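Side-chain contacts in fructokinase (Vibrio cholerae serotype O1, PDB 5EYN), which catalyses the ATP-dependent phosphorylation of fructose, as a sugar kinase of the PfkB (ribokinase-like) family: residues A[21-26]-A[48-53]; A[56-61]-A[272-277]; A[62-67]-A[131-136]. All coordinates share one frame; numbering follows the deposited sequence.

Contact 1: residues A[21-26]-A[48-53]; sequences VWLTGD and ANVAVA. With FRU (beta-D-fructofuranose), chain B.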
loop_
_atom_site.group_PDB
_atom_site.type_symbol
_atom_site.label_atom_id
_atom_site.label_comp_id
_atom_site.label_asym_id
_atom_site.label_seq_id
_atom_site.Cartn_x
_atom_site.Cartn_y
_atom_site.Cartn_z
ATOM N N VAL A 21 28.436 10.350 -2.958
ATOM C CA VAL A 21 27.147 11.028 -2.976
ATOM C C VAL A 21 26.212 10.296 -2.030
ATOM O O VAL A 21 25.931 9.110 -2.220
ATOM C CB VAL A 21 26.540 11.071 -4.378
ATOM C CG1 VAL A 21 25.224 11.844 -4.373
ATOM C CG2 VAL A 21 27.527 11.662 -5.382
ATOM N N TRP A 22 25.731 11.013 -1.013
ATOM C CA TRP A 22 24.733 10.512 -0.078
ATOM C C TRP A 22 23.355 10.874 -0.587
ATOM O O TRP A 22 23.117 12.008 -0.990
ATOM C CB TRP A 22 24.917 11.166 1.296
ATOM C CG TRP A 22 26.096 10.691 2.086
ATOM C CD1 TRP A 22 27.287 11.342 2.245
ATOM C CD2 TRP A 22 26.202 9.475 2.843
ATOM N NE1 TRP A 22 28.113 10.616 3.047
ATOM C CE2 TRP A 22 27.481 9.463 3.426
ATOM C CE3 TRP A 22 25.347 8.393 3.072
ATOM C CZ2 TRP A 22 27.922 8.417 4.230
ATOM C CZ3 TRP A 22 25.787 7.358 3.864
ATOM C CH2 TRP A 22 27.056 7.377 4.435
ATOM N N LEU A 23 22.460 9.899 -0.541
ATOM C CA LEU A 23 21.059 10.063 -0.878
ATOM C C LEU A 23 20.257 9.746 0.376
ATOM O O LEU A 23 20.571 8.809 1.097
ATOM C CB LEU A 23 20.658 9.109 -2.019
ATOM C CG LEU A 23 21.279 9.267 -3.414
ATOM C CD1 LEU A 23 21.240 10.681 -3.902
ATOM C CD2 LEU A 23 22.720 8.756 -3.422
ATOM N N THR A 24 19.220 10.520 0.627
ATOM C CA THR A 24 18.340 10.234 1.739
ATOM C C THR A 24 16.904 10.510 1.348
ATOM O O THR A 24 16.643 11.341 0.483
ATOM C CB THR A 24 18.723 11.064 2.985
ATOM O OG1 THR A 24 17.894 10.713 4.084
ATOM C CG2 THR A 24 18.587 12.568 2.749
ATOM N N GLY A 25 15.977 9.783 1.965
ATOM C CA GLY A 25 14.567 10.003 1.726
ATOM C C GLY A 25 13.830 8.699 1.591
ATOM O O GLY A 25 14.063 7.768 2.361
ATOM N N ASP A 26 12.951 8.639 0.604
ATOM C CA ASP A 26 12.017 7.530 0.450
ATOM C C ASP A 26 12.428 6.542 -0.616
ATOM O O ASP A 26 12.513 6.891 -1.778
ATOM C CB ASP A 26 10.606 8.045 0.148
ATOM C CG ASP A 26 10.511 8.908 -1.111
ATOM O OD1 ASP A 26 9.522 8.708 -1.883
ATOM O OD2 ASP A 26 11.359 9.813 -1.321
ATOM N N ALA A 48 16.282 6.933 -3.958
ATOM C CA ALA A 48 16.794 5.591 -4.265
ATOM C C ALA A 48 17.127 5.477 -5.752
ATOM O O ALA A 48 18.157 4.915 -6.138
ATOM C CB ALA A 48 15.782 4.538 -3.851
ATOM N N ASN A 49 16.259 6.044 -6.583
ATOM C CA ASN A 49 16.473 6.070 -8.023
ATOM C C ASN A 49 17.761 6.787 -8.346
ATOM O O ASN A 49 18.562 6.322 -9.166
ATOM C CB ASN A 49 15.310 6.787 -8.713
ATOM C CG ASN A 49 13.984 6.073 -8.554
ATOM O OD1 ASN A 49 13.927 4.869 -8.329
ATOM N ND2 ASN A 49 12.907 6.822 -8.706
ATOM N N VAL A 50 17.988 7.939 -7.720
ATOM C CA VAL A 50 19.218 8.680 -7.950
ATOM C C VAL A 50 20.446 7.869 -7.523
ATOM O O VAL A 50 21.473 7.833 -8.224
ATOM C CB VAL A 50 19.189 10.045 -7.237
ATOM C CG1 VAL A 50 20.505 10.760 -7.437
ATOM C CG2 VAL A 50 18.046 10.908 -7.779
ATOM N N ALA A 51 20.342 7.228 -6.365
ATOM C CA ALA A 51 21.442 6.423 -5.855
ATOM C C ALA A 51 21.814 5.348 -6.865
ATOM O O ALA A 51 22.986 5.133 -7.155
ATOM C CB ALA A 51 21.077 5.783 -4.526
ATOM N N VAL A 52 20.814 4.653 -7.392
ATOM C CA VAL A 52 21.062 3.571 -8.315
ATOM C C VAL A 52 21.602 4.140 -9.628
ATOM O O VAL A 52 22.482 3.537 -10.233
ATOM C CB VAL A 52 19.793 2.743 -8.517
ATOM C CG1 VAL A 52 19.947 1.747 -9.651
ATOM C CG2 VAL A 52 19.453 1.995 -7.231
ATOM N N ALA A 53 21.096 5.289 -10.071
ATOM C CA ALA A 53 21.583 5.880 -11.309
ATOM C C ALA A 53 23.068 6.150 -11.200
ATOM O O ALA A 53 23.824 5.884 -12.134
ATOM C CB ALA A 53 20.869 7.155 -11.615
HETATM C C1 FRU B . 8.307 9.395 -4.897
HETATM C C2 FRU B . 8.125 8.963 -6.346
HETATM C C3 FRU B . 8.252 7.483 -6.644
HETATM C C4 FRU B . 8.939 7.416 -7.968
HETATM C C5 FRU B . 9.736 8.673 -7.958
HETATM C C6 FRU B . 9.933 9.294 -9.319
HETATM O O1 FRU B . 9.619 9.193 -4.470
HETATM O O2 FRU B . 6.855 9.397 -6.728
HETATM O O3 FRU B . 6.976 6.920 -6.589
HETATM O O4 FRU B . 9.781 6.323 -8.110
HETATM O O5 FRU B . 9.106 9.606 -7.098
HETATM O O6 FRU B . 10.674 10.486 -9.241
#
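Leu23, on strand 21-24, packs onto helix 46-56 with both ends of its isobutyl fork, and this apolar wedge carries the direct contact. CD2 rests on CB and CA of Ala51, 3.6 Å from CB, while CD1 meets CG1 of Val50 at 3.6 Å. The Leu23 and Val50 side chains cross at about a right angle. Val50 reaches the strand because CG1 stands anti to the backbone N (chi1 177°); the same residue also touches Asp266 and Val269 of helix 264-278, so it fills the corner between two helices and the sheet.

The polar interactions run to the sugar, not between the segments. Asp26, farther along the 21-26 segment, takes a hydrogen bond from FRU O1 on OD1 (2.6 Å). From the helix, Asn49 ND2 donates to FRU O4 over 3.2 Å, with an N-H...O angle of 156°, and also bonds Asp266 OD2. Fructose is also bonded by Asp266 OD2, Asp30, Arg176 and the backbone N atoms of Gly45 and Ala46.

The chemistry is thus divided: apolar packing without any hydrogen bond sets strand against helix, and Asp26 and Asn49, one from each segment, hold two different hydroxyls of one fructose.

Contact 2: residues A[56-61]-A[272-277]; sequences RLSGRS and LLYRLS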
loop_
_atom_site.group_PDB
_atom_site.type_symbol
_atom_site.label_atom_id
_atom_site.label_comp_id
_atom_site.label_asym_id
_atom_site.label_seq_id
_atom_site.Cartn_x
_atom_site.Cartn_y
_atom_site.Cartn_z
ATOM N N ARG A 56 25.070 2.859 -11.205
ATOM C CA ARG A 56 25.104 2.221 -12.516
ATOM C C ARG A 56 26.150 2.853 -13.404
ATOM O O ARG A 56 26.677 2.195 -14.291
ATOM C CB ARG A 56 23.749 2.310 -13.191
ATOM C CG ARG A 56 22.716 1.441 -12.533
ATOM C CD ARG A 56 22.009 0.594 -13.508
ATOM N NE ARG A 56 21.027 -0.265 -12.860
ATOM C CZ ARG A 56 19.860 -0.582 -13.385
ATOM N NH1 ARG A 56 19.519 -0.108 -14.566
ATOM N NH2 ARG A 56 19.041 -1.375 -12.725
ATOM N N LEU A 57 26.446 4.122 -13.176
ATOM C CA LEU A 57 27.467 4.844 -13.926
ATOM C C LEU A 57 28.847 4.664 -13.297
ATOM O O LEU A 57 29.789 5.304 -13.727
ATOM C CB LEU A 57 27.103 6.332 -14.013
ATOM C CG LEU A 57 25.864 6.683 -14.847
ATOM C CD1 LEU A 57 25.458 8.133 -14.583
ATOM C CD2 LEU A 57 26.119 6.447 -16.321
ATOM N N SER A 58 28.953 3.769 -12.316
ATOM C CA SER A 58 30.214 3.427 -11.643
ATOM C C SER A 58 30.599 4.452 -10.563
ATOM O O SER A 58 31.743 4.499 -10.124
ATOM C CB SER A 58 31.357 3.228 -12.654
ATOM O OG SER A 58 32.062 4.435 -12.851
ATOM N N GLY A 59 29.638 5.258 -10.123
ATOM C CA GLY A 59 29.891 6.213 -9.071
ATOM C C GLY A 59 29.728 5.618 -7.690
ATOM O O GLY A 59 29.335 4.466 -7.516
ATOM N N ARG A 60 30.022 6.443 -6.703
ATOM C CA ARG A 60 30.010 6.054 -5.310
ATOM C C ARG A 60 28.797 6.669 -4.641
ATOM O O ARG A 60 28.816 7.832 -4.272
ATOM C CB ARG A 60 31.280 6.583 -4.651
ATOM C CG ARG A 60 31.540 6.081 -3.267
ATOM C CD ARG A 60 32.739 6.816 -2.726
ATOM N NE ARG A 60 33.356 6.166 -1.583
ATOM C CZ ARG A 60 34.421 6.653 -0.959
ATOM N NH1 ARG A 60 34.944 6.009 0.076
ATOM N NH2 ARG A 60 34.970 7.786 -1.376
ATOM N N SER A 61 27.742 5.892 -4.486
ATOM C CA SER A 61 26.535 6.404 -3.860
ATOM C C SER A 61 26.214 5.592 -2.606
ATOM O O SER A 61 26.555 4.415 -2.490
ATOM C CB SER A 61 25.366 6.419 -4.850
ATOM O OG SER A 61 24.998 5.114 -5.197
ATOM N N LEU A 272 23.790 13.929 -13.670
ATOM C CA LEU A 272 24.333 15.213 -13.264
ATOM C C LEU A 272 25.266 15.047 -12.082
ATOM O O LEU A 272 26.432 15.468 -12.119
ATOM C CB LEU A 272 23.194 16.144 -12.880
ATOM C CG LEU A 272 23.595 17.534 -12.394
ATOM C CD1 LEU A 272 24.235 18.332 -13.503
ATOM C CD2 LEU A 272 22.383 18.265 -11.858
ATOM N N LEU A 273 24.762 14.444 -11.012
ATOM C CA LEU A 273 25.540 14.345 -9.778
ATOM C C LEU A 273 26.694 13.375 -9.911
ATOM O O LEU A 273 27.739 13.595 -9.330
ATOM C CB LEU A 273 24.681 13.953 -8.565
ATOM C CG LEU A 273 23.574 14.926 -8.198
ATOM C CD1 LEU A 273 22.839 14.440 -6.954
ATOM C CD2 LEU A 273 24.131 16.328 -7.957
ATOM N N TYR A 274 26.532 12.313 -10.700
ATOM C CA TYR A 274 27.667 11.440 -10.956
ATOM C C TYR A 274 28.816 12.286 -11.517
ATOM O O TYR A 274 29.941 12.233 -11.018
ATOM C CB TYR A 274 27.327 10.304 -11.924
ATOM C CG TYR A 274 28.594 9.614 -12.381
ATOM C CD1 TYR A 274 29.343 8.852 -11.490
ATOM C CD2 TYR A 274 29.090 9.800 -13.660
ATOM C CE1 TYR A 274 30.537 8.260 -11.875
ATOM C CE2 TYR A 274 30.271 9.208 -14.045
ATOM C CZ TYR A 274 30.988 8.447 -13.142
ATOM O OH TYR A 274 32.171 7.849 -13.510
ATOM N N ARG A 275 28.544 13.058 -12.568
ATOM C CA ARG A 275 29.611 13.833 -13.192
ATOM C C ARG A 275 30.155 14.950 -12.277
ATOM O O ARG A 275 31.360 15.195 -12.243
ATOM C CB ARG A 275 29.160 14.372 -14.553
ATOM C CG ARG A 275 28.992 13.280 -15.609
ATOM C CD ARG A 275 30.299 12.596 -15.963
ATOM N NE ARG A 275 31.067 13.364 -16.934
ATOM C CZ ARG A 275 32.287 13.044 -17.348
ATOM N NH1 ARG A 275 32.917 11.989 -16.849
ATOM N NH2 ARG A 275 32.885 13.797 -18.253
ATOM N N LEU A 276 29.295 15.605 -11.504
ATOM C CA LEU A 276 29.797 16.610 -10.576
ATOM C C LEU A 276 30.651 15.946 -9.502
ATOM O O LEU A 276 31.674 16.497 -9.092
ATOM C CB LEU A 276 28.660 17.416 -9.934
ATOM C CG LEU A 276 27.756 18.205 -10.890
ATOM C CD1 LEU A 276 26.786 19.043 -10.082
ATOM C CD2 LEU A 276 28.543 19.073 -11.869
ATOM N N SER A 277 30.266 14.741 -9.087
ATOM C CA SER A 277 30.955 14.061 -7.988
ATOM C C SER A 277 32.382 13.631 -8.355
ATOM O O SER A 277 33.246 13.542 -7.490
ATOM C CB SER A 277 30.147 12.850 -7.498
ATOM O OG SER A 277 30.265 11.726 -8.358
HETATM O O HOH W 1 33.645 6.774 -11.488
HETATM O O HOH W 2 30.777 9.226 -7.097
#
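Tyr274, on helix 264-278, lays its ring against the turn that leaves helix 46-56, and it has more surface buried here than any other residue of the two segments. Its CG is anti to the backbone N (chi1 168°), which swings the ring out toward Leu57. CB of Leu57 sits over one ring face, 4.0 Å from the centroid and 13° off the normal, a CH-pi contact. Leu57 O also lies over a face, 3.4 Å from Tyr274 CZ, and Leu57 CD1 reaches Tyr274 CB at 3.9 Å.

Gly59 approaches differently: its bare CA lets the backbone come right up to the ring edge, 3.5 Å from Tyr274 CE1.

Two waters bridge the segments. One, in the ring plane, sits 2.7 Å from Tyr274 OH and donates to Ser58 OG. That OG donates to Leu57 O (2.6 Å), on a lone pair; Gln315 NE2 of helix 315-322 also bonds this carbonyl. The second water accepts from Arg60 N and donates to Ser277 OG.

The turn that Tyr274 packs on is a Schellman motif, with Ser58 at positive phi as C-prime residue. It ends helix 46-56 of the crossover from strand 21-24 to its parallel neighbour 61-68, a beta-alpha-beta unit with strands 28-33 and 38-44 inserted.

Contact 3: residues A[62-67]-A[131-136]; sequences AFFGRV and PSFQKG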
loop_
_atom_site.group_PDB
_atom_site.type_symbol
_atom_site.label_atom_id
_atom_site.label_comp_id
_atom_site.label_asym_id
_atom_site.label_seq_id
_atom_site.Cartn_x
_atom_site.Cartn_y
_atom_site.Cartn_z
ATOM N N ALA A 62 25.569 6.255 -1.657
ATOM C CA ALA A 62 25.235 5.658 -0.370
ATOM C C ALA A 62 23.903 6.224 0.043
ATOM O O ALA A 62 23.651 7.393 -0.191
ATOM C CB ALA A 62 26.301 5.990 0.665
ATOM N N PHE A 63 23.060 5.404 0.655
ATOM C CA PHE A 63 21.705 5.805 1.005
ATOM C C PHE A 63 21.531 5.724 2.504
ATOM O O PHE A 63 21.952 4.748 3.116
ATOM C CB PHE A 63 20.710 4.858 0.337
ATOM C CG PHE A 63 19.267 5.276 0.460
ATOM C CD1 PHE A 63 18.665 5.974 -0.563
ATOM C CD2 PHE A 63 18.515 4.957 1.575
ATOM C CE1 PHE A 63 17.354 6.351 -0.484
ATOM C CE2 PHE A 63 17.195 5.343 1.661
ATOM C CZ PHE A 63 16.617 6.035 0.623
ATOM N N PHE A 64 20.937 6.754 3.102
ATOM C CA PHE A 64 20.503 6.660 4.485
ATOM C C PHE A 64 19.052 7.052 4.605
ATOM O O PHE A 64 18.588 7.998 3.971
ATOM C CB PHE A 64 21.397 7.452 5.470
ATOM C CG PHE A 64 21.311 8.965 5.381
ATOM C CD1 PHE A 64 20.471 9.683 6.233
ATOM C CD2 PHE A 64 22.132 9.678 4.523
ATOM C CE1 PHE A 64 20.439 11.080 6.201
ATOM C CE2 PHE A 64 22.094 11.075 4.485
ATOM C CZ PHE A 64 21.247 11.770 5.335
ATOM N N GLY A 65 18.325 6.292 5.408
ATOM C CA GLY A 65 16.904 6.519 5.551
ATOM C C GLY A 65 16.237 5.338 6.218
ATOM O O GLY A 65 16.906 4.420 6.703
ATOM N N ARG A 66 14.912 5.384 6.269
ATOM C CA ARG A 66 14.121 4.306 6.843
ATOM C C ARG A 66 13.133 3.755 5.844
ATOM O O ARG A 66 12.448 4.501 5.145
ATOM C CB ARG A 66 13.309 4.775 8.043
ATOM C CG ARG A 66 14.139 5.184 9.219
ATOM C CD ARG A 66 13.310 5.473 10.449
ATOM N NE ARG A 66 14.213 5.832 11.528
ATOM C CZ ARG A 66 14.180 5.340 12.759
ATOM N NH1 ARG A 66 13.261 4.452 13.122
ATOM N NH2 ARG A 66 15.073 5.758 13.646
ATOM N N VAL A 67 13.065 2.433 5.799
ATOM C CA VAL A 67 11.938 1.734 5.202
ATOM C C VAL A 67 11.247 0.916 6.281
ATOM O O VAL A 67 11.653 0.936 7.438
ATOM C CB VAL A 67 12.378 0.814 4.054
ATOM C CG1 VAL A 67 12.843 1.644 2.862
ATOM C CG2 VAL A 67 13.453 -0.171 4.520
ATOM N N PRO A 131 24.337 9.739 8.976
ATOM C CA PRO A 131 25.703 9.211 9.052
ATOM C C PRO A 131 26.733 10.323 9.073
ATOM O O PRO A 131 26.410 11.497 8.899
ATOM C CB PRO A 131 25.835 8.403 7.765
ATOM C CG PRO A 131 24.957 9.105 6.815
ATOM C CD PRO A 131 23.797 9.654 7.611
ATOM N N SER A 132 27.976 9.951 9.322
ATOM C CA SER A 132 29.048 10.930 9.353
ATOM C C SER A 132 29.369 11.363 7.928
ATOM O O SER A 132 29.495 10.530 7.024
ATOM C CB SER A 132 30.286 10.341 10.020
ATOM O OG SER A 132 30.781 9.267 9.239
ATOM N N PHE A 133 29.480 12.677 7.748
ATOM C CA PHE A 133 29.776 13.275 6.460
ATOM C C PHE A 133 31.206 13.790 6.460
ATOM O O PHE A 133 31.793 14.046 7.516
ATOM C CB PHE A 133 28.848 14.461 6.191
ATOM C CG PHE A 133 27.391 14.111 6.067
ATOM C CD1 PHE A 133 26.966 12.919 5.499
ATOM C CD2 PHE A 133 26.436 15.007 6.521
ATOM C CE1 PHE A 133 25.612 12.646 5.377
ATOM C CE2 PHE A 133 25.101 14.737 6.393
ATOM C CZ PHE A 133 24.689 13.549 5.833
ATOM N N GLN A 134 31.748 13.979 5.266
ATOM C CA GLN A 134 33.095 14.495 5.126
ATOM C C GLN A 134 33.145 15.581 4.062
ATOM O O GLN A 134 32.313 15.619 3.154
ATOM C CB GLN A 134 34.047 13.360 4.750
ATOM C CG GLN A 134 34.094 12.256 5.793
ATOM C CD GLN A 134 35.066 11.153 5.439
ATOM O OE1 GLN A 134 36.253 11.397 5.238
ATOM N NE2 GLN A 134 34.564 9.924 5.367
ATOM N N LYS A 135 34.147 16.441 4.171
ATOM C CA LYS A 135 34.372 17.506 3.212
ATOM C C LYS A 135 34.359 16.959 1.781
ATOM O O LYS A 135 34.923 15.899 1.495
ATOM C CB LYS A 135 35.703 18.188 3.517
ATOM C CG LYS A 135 35.995 19.394 2.663
ATOM C CD LYS A 135 37.367 19.961 3.014
ATOM C CE LYS A 135 37.810 21.026 2.029
ATOM N NZ LYS A 135 36.924 22.217 2.043
ATOM N N GLY A 136 33.682 17.667 0.882
ATOM C CA GLY A 136 33.679 17.316 -0.525
ATOM C C GLY A 136 32.627 16.293 -0.925
ATOM O O GLY A 136 32.431 16.036 -2.106
#
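Phe64 meets Pro131 and Phe133 on one flank of the central, largely parallel sheet of the ribokinase-like fold, where strand 61-68 is overlain by the loop that leads into strand 138-142. The contact is wholly apolar, without a hydrogen bond between the segments.

The rotamer of Phe64 sets the scene. With chi1 at 70°, its CG sits between the backbone N and the carbonyl carbon, and the second torsion, near a right angle, turns the ring so that one face is offered to the proline. Pro131 answers with the CD corner of its ring: CD stands over the middle of the phenyl face, 3.5 Å from the centroid and 14° off the normal, a close CH-pi contact. CG of the proline lies farther along, 3.7 Å from Phe64 CD2, and the two side chains cross at roughly a right angle.

Phe133 arrives by another route. Its CG is anti to the carbonyl carbon, which brings the far end of the ring back toward Phe64. The two aromatic planes meet obliquely, at 52°. The Phe133 ring also meets the indole of Trp22 and touches Met162 and Val165 of helix 151-165, while Phe64 touches Ala158 of that helix. Loop, strand and helix therefore share one hydrophobic layer over the sheet. Within the loop, the carbonyl O of Pro131 lies above the centre of the Phe133 ring; at that ring's edge, in its plane, Phe64 CE2 comes 3.8 Å from Phe133 CZ.

In the fold
Along the chain, contact 1 closes before the other two open; contact 3 then falls wholly within the long span that contact 2 bridges. Centres of contacts 1 and 2 lie about 11 Å apart, 1 and 3 about 10 Å, and 2 and 3 about 15 Å. All three gather around neighbouring strands 21-24 and 61-68 of the main sheet. Helix 46-56 supplies contact 1 and ends at contact 2; Ala51 O of contact 1 is hydrogen-bonded to Ser61 OG of contact 2. Contacts 1 and 3 join directly through the probable bonds Leu23 N to Ala62 O and Thr24 OG1 to Phe64 O. Of the three, only contact 1 holds residues of the fructose pocket, Asp26 and Asn49; the others pack helix 264-278 and the 131-136 loop around that framework.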